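PDB 3KEZ: putative sugar binding protein from Bacteroides vulgatus ATCC 8482, which probably binds sugars at the outer membrane as a calcium-binding member of the SusD family, helping to capture glycans as nutrients. Local coordinates for residues M407-D413 against T426-D432; G52-Q56 against R389-A394; N113-Q118 against L183-N189; L177-T181 against A197-L201. All blocks are in the same frame, centred on the assembly; numbering follows the deposited sequence.

Interaction 1. Residues M407-D413 against T426-D432; sequences MTVKRID and TAYMEYD. With EDO (1,2-ethanediol), chain I.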
loop_
_atom_site.group_PDB
_atom_site.type_symbol
_atom_site.label_atom_id
_atom_site.label_comp_id
_atom_site.label_asym_id
_atom_site.label_seq_id
_atom_site.Cartn_x
_atom_site.Cartn_y
_atom_site.Cartn_z
HETATM N N MSE A 407 -5.944 -1.460 18.010
HETATM C CA MSE A 407 -4.971 -0.804 18.810
HETATM C C MSE A 407 -5.131 0.705 18.680
HETATM O O MSE A 407 -5.783 1.197 17.755
HETATM C CB MSE A 407 -3.576 -1.273 18.422
HETATM C CG MSE A 407 -3.339 -2.733 18.721
HETATM SE SE MSE A 407 -1.707 -3.310 17.895
HETATM C CE MSE A 407 -1.589 -5.061 18.563
ATOM N N THR A 408 -4.579 1.437 19.644
ATOM C CA THR A 408 -4.653 2.898 19.660
ATOM C C THR A 408 -3.363 3.462 19.048
ATOM O O THR A 408 -2.271 3.136 19.503
ATOM C CB THR A 408 -4.821 3.422 21.095
ATOM O OG1 THR A 408 -5.938 2.752 21.716
ATOM C CG2 THR A 408 -5.033 4.960 21.151
ATOM N N VAL A 409 -3.492 4.308 18.013
ATOM C CA VAL A 409 -2.352 5.104 17.531
ATOM C C VAL A 409 -1.987 6.136 18.611
ATOM O O VAL A 409 -2.837 6.931 19.061
ATOM C CB VAL A 409 -2.655 5.775 16.186
ATOM C CG1 VAL A 409 -1.516 6.743 15.763
ATOM C CG2 VAL A 409 -2.990 4.689 15.058
ATOM N N LYS A 410 -0.743 6.110 19.067
ATOM C CA LYS A 410 -0.301 7.048 20.112
ATOM C C LYS A 410 0.955 7.794 19.628
ATOM O O LYS A 410 2.021 7.225 19.580
ATOM C CB LYS A 410 -0.017 6.286 21.421
ATOM C CG LYS A 410 -1.318 5.837 22.103
ATOM C CD LYS A 410 -1.114 5.027 23.358
ATOM C CE LYS A 410 -2.426 4.575 23.985
ATOM N NZ LYS A 410 -2.208 3.963 25.324
ATOM N N ARG A 411 0.780 9.032 19.173
ATOM C CA ARG A 411 1.889 9.927 18.855
ATOM C C ARG A 411 2.556 10.365 20.166
ATOM O O ARG A 411 1.860 10.739 21.106
ATOM C CB ARG A 411 1.370 11.141 18.079
ATOM C CG ARG A 411 0.885 10.766 16.687
ATOM C CD ARG A 411 0.055 11.823 16.076
ATOM N NE ARG A 411 -0.199 11.540 14.673
ATOM C CZ ARG A 411 -0.969 12.270 13.884
ATOM N NH1 ARG A 411 -1.636 13.352 14.336
ATOM N NH2 ARG A 411 -1.061 11.927 12.616
ATOM N N ILE A 412 3.886 10.262 20.218
ATOM C CA ILE A 412 4.671 10.524 21.436
ATOM C C ILE A 412 5.477 11.813 21.245
ATOM O O ILE A 412 6.273 11.942 20.304
ATOM C CB ILE A 412 5.660 9.369 21.756
ATOM C CG1 ILE A 412 5.029 7.993 21.491
ATOM C CG2 ILE A 412 6.158 9.456 23.203
ATOM C CD1 ILE A 412 3.750 7.768 22.210
ATOM N N ASP A 413 5.272 12.805 22.081
ATOM C CA ASP A 413 6.017 14.033 21.825
ATOM C C ASP A 413 7.342 13.977 22.558
ATOM O O ASP A 413 7.486 14.539 23.618
ATOM C CB ASP A 413 5.213 15.297 22.149
ATOM C CG ASP A 413 5.640 16.506 21.268
ATOM O OD1 ASP A 413 6.189 16.333 20.123
ATOM O OD2 ASP A 413 5.451 17.631 21.752
ATOM N N THR A 426 -0.150 18.899 16.304
ATOM C CA THR A 426 -1.458 18.387 15.987
ATOM C C THR A 426 -2.334 18.364 17.258
ATOM O O THR A 426 -1.831 18.185 18.365
ATOM C CB THR A 426 -1.316 16.984 15.398
ATOM O OG1 THR A 426 -2.605 16.453 15.074
ATOM C CG2 THR A 426 -0.626 16.085 16.390
ATOM N N ALA A 427 -3.642 18.529 17.066
ATOM C CA ALA A 427 -4.643 18.372 18.119
ATOM C C ALA A 427 -4.865 16.907 18.449
ATOM O O ALA A 427 -5.436 16.589 19.484
ATOM C CB ALA A 427 -5.945 18.963 17.670
ATOM N N TYR A 428 -4.424 16.013 17.571
ATOM C CA TYR A 428 -4.779 14.584 17.694
ATOM C C TYR A 428 -3.562 13.675 17.936
ATOM O O TYR A 428 -2.857 13.281 16.987
ATOM C CB TYR A 428 -5.550 14.141 16.440
ATOM C CG TYR A 428 -6.793 14.944 16.135
ATOM C CD1 TYR A 428 -7.916 14.878 16.953
ATOM C CD2 TYR A 428 -6.838 15.802 15.029
ATOM C CE1 TYR A 428 -9.050 15.618 16.667
ATOM C CE2 TYR A 428 -7.978 16.553 14.743
ATOM C CZ TYR A 428 -9.067 16.444 15.575
ATOM O OH TYR A 428 -10.195 17.138 15.299
HETATM N N MSE A 429 -3.342 13.325 19.208
HETATM C CA MSE A 429 -2.175 12.567 19.628
HETATM C C MSE A 429 -2.452 11.074 19.904
HETATM O O MSE A 429 -1.561 10.250 19.764
HETATM C CB MSE A 429 -1.509 13.246 20.811
HETATM C CG MSE A 429 -1.013 14.699 20.499
HETATM SE SE MSE A 429 0.536 14.680 19.374
HETATM C CE MSE A 429 1.831 13.929 20.609
ATOM N N GLU A 430 -3.684 10.710 20.238
ATOM C CA GLU A 430 -4.018 9.326 20.500
ATOM C C GLU A 430 -5.376 9.079 19.895
ATOM O O GLU A 430 -6.265 9.876 20.099
ATOM C CB GLU A 430 -4.046 9.008 22.007
ATOM C CG GLU A 430 -2.745 9.378 22.774
ATOM C CD GLU A 430 -2.570 8.663 24.140
ATOM O OE1 GLU A 430 -3.564 8.209 24.749
ATOM O OE2 GLU A 430 -1.412 8.584 24.609
ATOM N N TYR A 431 -5.535 7.995 19.148
ATOM C CA TYR A 431 -6.839 7.676 18.531
ATOM C C TYR A 431 -6.880 6.199 18.072
ATOM O O TYR A 431 -5.852 5.572 17.817
ATOM C CB TYR A 431 -7.129 8.625 17.356
ATOM C CG TYR A 431 -5.916 8.881 16.472
ATOM C CD1 TYR A 431 -5.042 9.936 16.749
ATOM C CD2 TYR A 431 -5.633 8.056 15.377
ATOM C CE1 TYR A 431 -3.891 10.163 15.949
ATOM C CE2 TYR A 431 -4.514 8.259 14.586
ATOM C CZ TYR A 431 -3.623 9.324 14.885
ATOM O OH TYR A 431 -2.493 9.553 14.097
ATOM N N ASP A 432 -8.091 5.681 17.973
ATOM C CA ASP A 432 -8.343 4.300 17.651
ATOM C C ASP A 432 -9.459 4.264 16.618
ATOM O O ASP A 432 -9.795 5.289 16.084
ATOM C CB ASP A 432 -8.706 3.518 18.915
ATOM C CG ASP A 432 -9.900 4.097 19.662
ATOM O OD1 ASP A 432 -10.829 4.722 19.057
ATOM O OD2 ASP A 432 -9.918 3.911 20.892
HETATM C C1 EDO I . -12.740 4.511 22.811
HETATM O O1 EDO I . -11.995 5.230 21.828
HETATM C C2 EDO I . -12.096 4.773 24.158
HETATM O O2 EDO I . -12.351 6.126 24.520
#
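Tyr431 lays a face of its ring against the backbone O of Val409, while Val409 CG1 comes within 3.4 Å of Tyr431 CZ. The two residues form the antiparallel hydrogen-bonded pair of a short two-stranded sheet, with Val409 N to Tyr431 O at 2.7 Å and Tyr431 N to Val409 O at 2.9 Å. Next along, Lys410 and Glu430 make a non-hydrogen-bonded pair on the other face, where long charged side chains suit the exposure. Arg411 N donates to Met429 O (2.7 Å). The buried Arg411 side chain reaches back to Tyr428 O through NH1 (2.9 Å), and its guanidinium also binds the carbonyls of Tyr68 and Gly52. Selenomethionine Met429 bends its CE to 3.8 Å from Arg411 CB. A 1,2-ethanediol molecule, probably from crystallisation, donates a hydrogen bond from O1 to Asp432 OD2 (2.6 Å). Helix 398-403 packs on Val409 through Val402 and Ile403, helix 381-392 meets Met407, and Tyr431 OH hydrogen-bonds to Thr51 O just ahead of strand 55-57.

Interaction 2. Residues G52-Q56 against R389-A394; sequences GDDMQ and RKELVA
Residues 52-54 are an irregular loop that leads into an extended strand at Met55 and Gln56; Asp53 and Asp54 have psi close to zero, and Met55 opens to -137/158. Facing them, 389-391 are helical, Val393 is in the polyproline region (-52/130), and Ala394 takes the left-handed conformation (76/11). The backbones stay well apart, with CA-CA distances of 7.3 Å for Asp54 to Val393 and 7.5 Å for Met55 to Ala394, so side chains span the gap. Asp54 (chi1 m) and Arg389 (chi1 p, chi2 t, chi3 m) point at each other in a bidentate salt bridge: Arg389 NH2 to Asp54 OD1 at 2.7 Å, NE to OD2 at 2.9 Å. A water joins Asp54 OD2 (2.8 Å) to Arg389 O (2.9 Å). Asp53 OD2 adds charge 3.3 Å from Arg389 NH2, out of the guanidinium plane, while its OD1 pairs with Arg398. Selenomethionine Met55 (m, t, p) supplies the apolar half, its CG 3.8 Å from Val393 CG2 and its SE 3.5 Å from Ala394 CB. Flexible Met55 fills the space beside these small side chains. This is a buried salt-bridge network with an apolar flank, joining a loop of the N-terminal half to the C-terminal end of a helix in the SusD-family region.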
loop_
_atom_site.group_PDB
_atom_site.type_symbol
_atom_site.label_atom_id
_atom_site.label_comp_id
_atom_site.label_asym_id
_atom_site.label_seq_id
_atom_site.Cartn_x
_atom_site.Cartn_y
_atom_site.Cartn_z
ATOM N N GLY A 52 -0.375 7.993 10.904
ATOM C CA GLY A 52 0.145 7.172 11.984
ATOM C C GLY A 52 0.960 7.905 13.033
ATOM O O GLY A 52 0.799 9.119 13.261
ATOM N N ASP A 53 1.835 7.136 13.670
ATOM C CA ASP A 53 2.733 7.601 14.720
ATOM C C ASP A 53 4.227 7.671 14.360
ATOM O O ASP A 53 5.009 8.184 15.175
ATOM C CB ASP A 53 2.552 6.740 16.001
ATOM C CG ASP A 53 2.746 5.257 15.765
ATOM O OD1 ASP A 53 2.698 4.813 14.605
ATOM O OD2 ASP A 53 2.879 4.513 16.766
ATOM N N ASP A 54 4.602 7.187 13.168
ATOM C CA ASP A 54 6.017 6.979 12.806
ATOM C C ASP A 54 6.549 7.984 11.787
ATOM O O ASP A 54 7.762 8.197 11.701
ATOM C CB ASP A 54 6.254 5.559 12.350
ATOM C CG ASP A 54 6.143 4.541 13.469
ATOM O OD1 ASP A 54 6.215 4.930 14.654
ATOM O OD2 ASP A 54 6.073 3.308 13.156
HETATM N N MSE A 55 5.627 8.681 11.124
HETATM C CA MSE A 55 5.921 9.792 10.211
HETATM C C MSE A 55 4.942 10.925 10.447
HETATM O O MSE A 55 3.846 10.720 10.980
HETATM C CB MSE A 55 5.884 9.338 8.734
HETATM C CG MSE A 55 6.882 8.210 8.457
HETATM SE SE MSE A 55 7.189 7.999 6.587
HETATM C CE MSE A 55 8.028 9.692 6.339
ATOM N N GLN A 56 5.346 12.128 10.044
ATOM C CA GLN A 56 4.527 13.310 10.237
ATOM C C GLN A 56 4.776 14.261 9.090
ATOM O O GLN A 56 5.787 14.147 8.423
ATOM C CB GLN A 56 4.915 14.005 11.541
ATOM C CG GLN A 56 6.398 14.333 11.685
ATOM C CD GLN A 56 6.661 15.122 12.905
ATOM O OE1 GLN A 56 6.986 14.574 13.948
ATOM N NE2 GLN A 56 6.476 16.429 12.807
ATOM N N ARG A 389 6.724 -2.142 11.282
ATOM C CA ARG A 389 6.813 -0.689 11.184
ATOM C C ARG A 389 8.232 -0.205 10.796
ATOM O O ARG A 389 8.379 0.792 10.098
ATOM C CB ARG A 389 6.322 -0.017 12.467
ATOM C CG ARG A 389 7.305 -0.113 13.622
ATOM C CD ARG A 389 6.627 -0.038 14.951
ATOM N NE ARG A 389 6.377 1.345 15.278
ATOM C CZ ARG A 389 6.091 1.805 16.490
ATOM N NH1 ARG A 389 6.009 0.987 17.536
ATOM N NH2 ARG A 389 5.876 3.096 16.653
ATOM N N LYS A 390 9.263 -0.922 11.235
ATOM C CA LYS A 390 10.632 -0.597 10.840
ATOM C C LYS A 390 10.821 -0.912 9.393
ATOM O O LYS A 390 11.375 -0.090 8.652
ATOM C CB LYS A 390 11.674 -1.327 11.688
ATOM C CG LYS A 390 11.595 -1.002 13.195
ATOM C CD LYS A 390 12.627 -1.853 14.008
ATOM C CE LYS A 390 12.400 -1.688 15.481
ATOM N NZ LYS A 390 13.120 -2.725 16.227
ATOM N N GLU A 391 10.295 -2.058 8.952
ATOM C CA GLU A 391 10.460 -2.468 7.557
ATOM C C GLU A 391 9.674 -1.627 6.541
ATOM O O GLU A 391 10.178 -1.346 5.460
ATOM C CB GLU A 391 10.095 -3.949 7.398
ATOM C CG GLU A 391 10.426 -4.462 6.032
ATOM C CD GLU A 391 11.905 -4.354 5.729
ATOM O OE1 GLU A 391 12.716 -4.787 6.590
ATOM O OE2 GLU A 391 12.263 -3.849 4.638
ATOM N N LEU A 392 8.455 -1.204 6.880
ATOM C CA LEU A 392 7.544 -0.637 5.904
ATOM C C LEU A 392 7.294 0.875 6.053
ATOM O O LEU A 392 6.400 1.416 5.438
ATOM C CB LEU A 392 6.229 -1.410 5.920
ATOM C CG LEU A 392 6.321 -2.915 5.551
ATOM C CD1 LEU A 392 4.895 -3.523 5.465
ATOM C CD2 LEU A 392 7.024 -3.120 4.209
ATOM N N VAL A 393 8.092 1.541 6.874
ATOM C CA VAL A 393 8.039 2.990 7.014
ATOM C C VAL A 393 8.118 3.688 5.621
ATOM O O VAL A 393 8.960 3.327 4.752
ATOM C CB VAL A 393 9.094 3.497 8.019
ATOM C CG1 VAL A 393 10.523 3.212 7.543
ATOM C CG2 VAL A 393 8.852 4.962 8.336
ATOM N N ALA A 394 7.160 4.606 5.407
ATOM C CA ALA A 394 7.027 5.438 4.158
ATOM C C ALA A 394 6.456 4.668 2.951
ATOM O O ALA A 394 6.458 5.182 1.822
ATOM C CB ALA A 394 8.359 6.159 3.793
HETATM O O HOH W 1 6.324 2.818 10.374
#

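Interaction 3. Residues N113-Q118 against L183-N189; sequences NDLKGQ and LLSGDFN
Residues 113-118 are one regular alpha-helical stretch, with Gly117 N to Asn113 O at 2.8 Å and Gln118 N to Asp114 O at 2.7 Å; segment 183-189 runs past it as an irregular chain, closest where Asp114 and Leu184 CA atoms lie 4.2 Å apart. Asn113 (chi1 m) meets Leu183, its O 3.4 Å from Leu183 CB. Asp114 (chi1 t) is the polar centre of the contact: OD1 accepts from Ser185 N at 2.7 Å, and OD2 from Gln118 NE2 at 2.7 Å. Lys116, fully extended, lays CD 3.8 Å from Leu183 CD1 and carries its amine on to Asp100. Gly117 suits a close approach, since a CB there would clash with Leu184 N; its CA is 4.0 Å from Leu183 CB. Gln118 (m, t) touches Leu184 CD2 with its CG at 3.6 Å. Two waters complete the polar side: one lies 2.8 Å from Asp114 OD1 and 3.0 Å from Asn189 ND2, the other 2.9 Å from Gln118 NE2 and 3.1 Å from Asn189 ND2. Ser185 OG accepts from Asp187 N (3.0 Å) in an ST turn. The loop that links helix 166-183 to helix 195-209 passes against helix 109-134, while Leu115 packs on helix 20-34.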
loop_
_atom_site.group_PDB
_atom_site.type_symbol
_atom_site.label_atom_id
_atom_site.label_comp_id
_atom_site.label_asym_id
_atom_site.label_seq_id
_atom_site.Cartn_x
_atom_site.Cartn_y
_atom_site.Cartn_z
ATOM N N ASN A 113 -5.270 -15.055 -20.140
ATOM C CA ASN A 113 -5.543 -15.277 -18.732
ATOM C C ASN A 113 -4.809 -14.283 -17.833
ATOM O O ASN A 113 -5.381 -13.778 -16.861
ATOM C CB ASN A 113 -5.285 -16.727 -18.321
ATOM C CG ASN A 113 -6.403 -17.644 -18.791
ATOM O OD1 ASN A 113 -7.525 -17.187 -19.040
ATOM N ND2 ASN A 113 -6.097 -18.912 -18.965
ATOM N N ASP A 114 -3.565 -13.975 -18.159
ATOM C CA ASP A 114 -2.796 -13.026 -17.341
ATOM C C ASP A 114 -3.360 -11.601 -17.419
ATOM O O ASP A 114 -3.454 -10.903 -16.404
ATOM C CB ASP A 114 -1.339 -13.013 -17.770
ATOM C CG ASP A 114 -0.523 -12.031 -16.979
ATOM O OD1 ASP A 114 -0.179 -12.340 -15.815
ATOM O OD2 ASP A 114 -0.242 -10.952 -17.532
ATOM N N LEU A 115 -3.746 -11.174 -18.627
ATOM C CA LEU A 115 -4.364 -9.861 -18.794
ATOM C C LEU A 115 -5.631 -9.781 -17.929
ATOM O O LEU A 115 -5.858 -8.795 -17.238
ATOM C CB LEU A 115 -4.698 -9.595 -20.255
ATOM C CG LEU A 115 -3.602 -9.443 -21.325
ATOM C CD1 LEU A 115 -4.251 -9.059 -22.641
ATOM C CD2 LEU A 115 -2.591 -8.404 -20.902
ATOM N N LYS A 116 -6.479 -10.806 -18.004
ATOM C CA LYS A 116 -7.677 -10.824 -17.173
ATOM C C LYS A 116 -7.306 -10.812 -15.691
ATOM O O LYS A 116 -7.939 -10.126 -14.894
ATOM C CB LYS A 116 -8.526 -12.054 -17.518
ATOM C CG LYS A 116 -9.794 -12.269 -16.677
ATOM C CD LYS A 116 -10.544 -13.577 -17.127
ATOM C CE LYS A 116 -11.687 -13.912 -16.164
ATOM N NZ LYS A 116 -12.497 -15.075 -16.601
ATOM N N GLY A 117 -6.302 -11.600 -15.315
ATOM C CA GLY A 117 -5.804 -11.591 -13.934
ATOM C C GLY A 117 -5.305 -10.245 -13.464
ATOM O O GLY A 117 -5.514 -9.834 -12.317
ATOM N N GLN A 118 -4.619 -9.533 -14.340
ATOM C CA GLN A 118 -4.164 -8.182 -13.977
ATOM C C GLN A 118 -5.349 -7.260 -13.639
ATOM O O GLN A 118 -5.338 -6.580 -12.622
ATOM C CB GLN A 118 -3.282 -7.584 -15.080
ATOM C CG GLN A 118 -1.938 -8.285 -15.269
ATOM C CD GLN A 118 -1.103 -7.559 -16.312
ATOM O OE1 GLN A 118 -1.046 -6.342 -16.297
ATOM N NE2 GLN A 118 -0.457 -8.295 -17.196
ATOM N N LEU A 183 -5.031 -16.889 -12.347
ATOM C CA LEU A 183 -4.981 -16.469 -13.737
ATOM C C LEU A 183 -3.662 -15.787 -14.138
ATOM O O LEU A 183 -3.162 -15.983 -15.245
ATOM C CB LEU A 183 -6.168 -15.545 -14.013
ATOM C CG LEU A 183 -7.562 -16.164 -14.062
ATOM C CD1 LEU A 183 -8.593 -15.092 -14.247
ATOM C CD2 LEU A 183 -7.669 -17.203 -15.154
ATOM N N LEU A 184 -3.118 -14.976 -13.234
ATOM C CA LEU A 184 -1.894 -14.245 -13.466
ATOM C C LEU A 184 -0.697 -15.145 -13.673
ATOM O O LEU A 184 -0.549 -16.195 -13.030
ATOM C CB LEU A 184 -1.588 -13.350 -12.263
ATOM C CG LEU A 184 -2.400 -12.087 -12.079
ATOM C CD1 LEU A 184 -2.398 -11.662 -10.610
ATOM C CD2 LEU A 184 -1.841 -11.007 -12.983
ATOM N N SER A 185 0.207 -14.714 -14.531
ATOM C CA SER A 185 1.500 -15.405 -14.676
ATOM C C SER A 185 2.373 -15.118 -13.450
ATOM O O SER A 185 2.248 -14.036 -12.860
ATOM C CB SER A 185 2.227 -14.881 -15.901
ATOM O OG SER A 185 3.534 -15.417 -15.926
ATOM N N GLY A 186 3.217 -16.084 -13.071
ATOM C CA GLY A 186 4.316 -15.884 -12.100
ATOM C C GLY A 186 5.622 -15.288 -12.632
ATOM O O GLY A 186 6.570 -15.065 -11.876
ATOM N N ASP A 187 5.694 -15.043 -13.938
ATOM C CA ASP A 187 6.872 -14.416 -14.528
ATOM C C ASP A 187 7.091 -12.993 -14.015
ATOM O O ASP A 187 6.140 -12.279 -13.662
ATOM C CB ASP A 187 6.771 -14.370 -16.060
ATOM C CG ASP A 187 6.725 -15.749 -16.684
ATOM O OD1 ASP A 187 6.887 -16.742 -15.967
ATOM O OD2 ASP A 187 6.538 -15.829 -17.888
ATOM N N PHE A 188 8.366 -12.609 -13.941
ATOM C CA PHE A 188 8.724 -11.197 -13.746
ATOM C C PHE A 188 8.023 -10.325 -14.798
ATOM O O PHE A 188 7.943 -10.679 -15.973
ATOM C CB PHE A 188 10.245 -11.025 -13.829
ATOM C CG PHE A 188 10.703 -9.638 -13.555
ATOM C CD1 PHE A 188 10.929 -9.228 -12.267
ATOM C CD2 PHE A 188 10.896 -8.741 -14.594
ATOM C CE1 PHE A 188 11.368 -7.957 -12.003
ATOM C CE2 PHE A 188 11.313 -7.445 -14.353
ATOM C CZ PHE A 188 11.553 -7.040 -13.066
ATOM N N ASN A 189 7.456 -9.217 -14.366
ATOM C CA ASN A 189 6.661 -8.366 -15.254
ATOM C C ASN A 189 6.741 -6.940 -14.768
ATOM O O ASN A 189 5.982 -6.493 -13.910
ATOM C CB ASN A 189 5.221 -8.848 -15.346
ATOM C CG ASN A 189 4.510 -8.345 -16.579
ATOM O OD1 ASN A 189 5.073 -7.600 -17.404
ATOM N ND2 ASN A 189 3.233 -8.724 -16.703
HETATM O O HOH W 2 1.689 -10.535 -14.821
HETATM O O HOH W 3 1.620 -7.870 -19.188
#

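Interaction 4. Residues L177-T181 against A197-L201; sequences LKNST and AAMTL
This is a buried helix-helix contact between consecutive helices of the N-terminal region, 166-183 and 195-209, which form an antiparallel hairpin as in the TPR-like repeats of the SusD family. The short segments 177-181 and 197-201 are both alpha-helical, with axes 8.9 Å apart at closest approach and a signed crossing angle of -150°. The nearest CA atoms, those of Thr181 and Met199, lie 6.1 Å apart. Leu177, Thr181, Ala198 and Leu201 direct their CA-to-CB bonds across the interface. Leu177 (chi1 m, chi2 t) brings CD2 to 4.1 Å from Ala198 CB and CD1 to 3.9 Å from Leu201 CG; Leu201 takes the t, p rotamer. Small Ala198 lets the helices approach, and Ser180 OG sits 3.4 Å from its CB. Thr181 (chi1 p) presents CG2 to selenomethionine Met199, whose CG is 3.5 Å away and whose extended side chain continues past it to helix 212-229. Helix 109-134 covers another flank, with Ala121 against Leu177 and Ser180, and Met125 against Leu201. Within their own helix, Ser180 OG donates to Leu177 O at 2.7 Å and Thr181 OG1 to Lys178 O at 2.5 Å, very short. With those hydroxyls satisfied by backbone carbonyls, and no hydrogen bond between the segments, the contact relies on apolar surface and close fit.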
loop_
_atom_site.group_PDB
_atom_site.type_symbol
_atom_site.label_atom_id
_atom_site.label_comp_id
_atom_site.label_asym_id
_atom_site.label_seq_id
_atom_site.Cartn_x
_atom_site.Cartn_y
_atom_site.Cartn_z
ATOM N N LEU A 177 -9.181 -10.905 -6.067
ATOM C CA LEU A 177 -7.765 -11.245 -5.854
ATOM C C LEU A 177 -7.511 -12.733 -5.914
ATOM O O LEU A 177 -6.537 -13.184 -6.534
ATOM C CB LEU A 177 -7.215 -10.609 -4.572
ATOM C CG LEU A 177 -6.805 -9.147 -4.628
ATOM C CD1 LEU A 177 -6.669 -8.516 -3.210
ATOM C CD2 LEU A 177 -5.488 -8.946 -5.449
ATOM N N LYS A 178 -8.382 -13.518 -5.300
ATOM C CA LYS A 178 -8.198 -14.955 -5.322
ATOM C C LYS A 178 -8.190 -15.489 -6.750
ATOM O O LYS A 178 -7.363 -16.313 -7.136
ATOM C CB LYS A 178 -9.325 -15.615 -4.526
ATOM C CG LYS A 178 -9.082 -17.082 -4.234
ATOM C CD LYS A 178 -10.060 -17.601 -3.185
ATOM C CE LYS A 178 -9.980 -19.134 -3.128
ATOM N NZ LYS A 178 -8.594 -19.637 -2.743
ATOM N N ASN A 179 -9.162 -15.029 -7.515
ATOM C CA ASN A 179 -9.276 -15.382 -8.915
ATOM C C ASN A 179 -8.076 -14.922 -9.722
ATOM O O ASN A 179 -7.618 -15.654 -10.589
ATOM C CB ASN A 179 -10.552 -14.781 -9.477
ATOM C CG ASN A 179 -11.767 -15.586 -9.099
ATOM O OD1 ASN A 179 -11.773 -16.808 -9.246
ATOM N ND2 ASN A 179 -12.801 -14.921 -8.607
ATOM N N SER A 180 -7.558 -13.730 -9.425
ATOM C CA SER A 180 -6.356 -13.238 -10.102
ATOM C C SER A 180 -5.154 -14.147 -9.849
ATOM O O SER A 180 -4.323 -14.311 -10.726
ATOM C CB SER A 180 -6.021 -11.804 -9.692
ATOM O OG SER A 180 -5.354 -11.721 -8.408
ATOM N N THR A 181 -5.081 -14.767 -8.666
ATOM C CA THR A 181 -3.906 -15.634 -8.324
ATOM C C THR A 181 -3.907 -16.935 -9.124
ATOM O O THR A 181 -2.889 -17.597 -9.226
ATOM C CB THR A 181 -3.842 -16.017 -6.847
ATOM O OG1 THR A 181 -4.994 -16.789 -6.495
ATOM C CG2 THR A 181 -3.732 -14.787 -5.929
ATOM N N ALA A 197 2.791 -10.837 -6.458
ATOM C CA ALA A 197 2.254 -9.556 -5.963
ATOM C C ALA A 197 0.804 -9.722 -5.518
ATOM O O ALA A 197 0.447 -9.355 -4.395
ATOM C CB ALA A 197 2.334 -8.443 -7.062
ATOM N N ALA A 198 -0.032 -10.297 -6.370
ATOM C CA ALA A 198 -1.470 -10.463 -6.004
ATOM C C ALA A 198 -1.657 -11.371 -4.768
ATOM O O ALA A 198 -2.472 -11.066 -3.918
ATOM C CB ALA A 198 -2.323 -10.967 -7.176
HETATM N N MSE A 199 -0.882 -12.443 -4.655
HETATM C CA MSE A 199 -0.963 -13.319 -3.474
HETATM C C MSE A 199 -0.542 -12.567 -2.194
HETATM O O MSE A 199 -1.121 -12.746 -1.128
HETATM C CB MSE A 199 -0.115 -14.561 -3.636
HETATM C CG MSE A 199 -0.614 -15.558 -4.560
HETATM SE SE MSE A 199 0.424 -17.200 -4.383
HETATM C CE MSE A 199 -0.574 -18.305 -5.664
ATOM N N THR A 200 0.491 -11.742 -2.300
ATOM C CA THR A 200 0.954 -10.962 -1.149
ATOM C C THR A 200 -0.123 -9.981 -0.713
ATOM O O THR A 200 -0.453 -9.926 0.466
ATOM C CB THR A 200 2.265 -10.232 -1.449
ATOM O OG1 THR A 200 3.261 -11.192 -1.776
ATOM C CG2 THR A 200 2.737 -9.417 -0.282
ATOM N N LEU A 201 -0.733 -9.269 -1.660
ATOM C CA LEU A 201 -1.822 -8.302 -1.325
ATOM C C LEU A 201 -2.977 -9.086 -0.711
ATOM O O LEU A 201 -3.492 -8.706 0.327
ATOM C CB LEU A 201 -2.310 -7.520 -2.531
ATOM C CG LEU A 201 -3.408 -6.472 -2.352
ATOM C CD1 LEU A 201 -3.073 -5.547 -1.170
ATOM C CD2 LEU A 201 -3.627 -5.665 -3.646
#

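The contacts fall into two pairs on opposite sides of the chain's centre. Interactions 3 and 4 have centres about 10 Å apart and touch, Leu184 CD1 lying 3.5 Å from Ala198 CB; their segments alternate along the chain, and together they pack helices 109-134, 166-183 and 195-209 against one another. Interactions 1 and 2, with centres about 14 Å apart, meet where Arg411 NE lies 3.0 Å from Gly52 O, a probable hydrogen bond. The segments of interactions 3 and 4 all lie between the two halves of interaction 2; interaction 1 follows. The centres of interactions 2 and 4 are about 25 Å apart. Interaction 2 thus ties the loop before strand 55-57, early in the chain, to the end of helix 381-392, late in the chain.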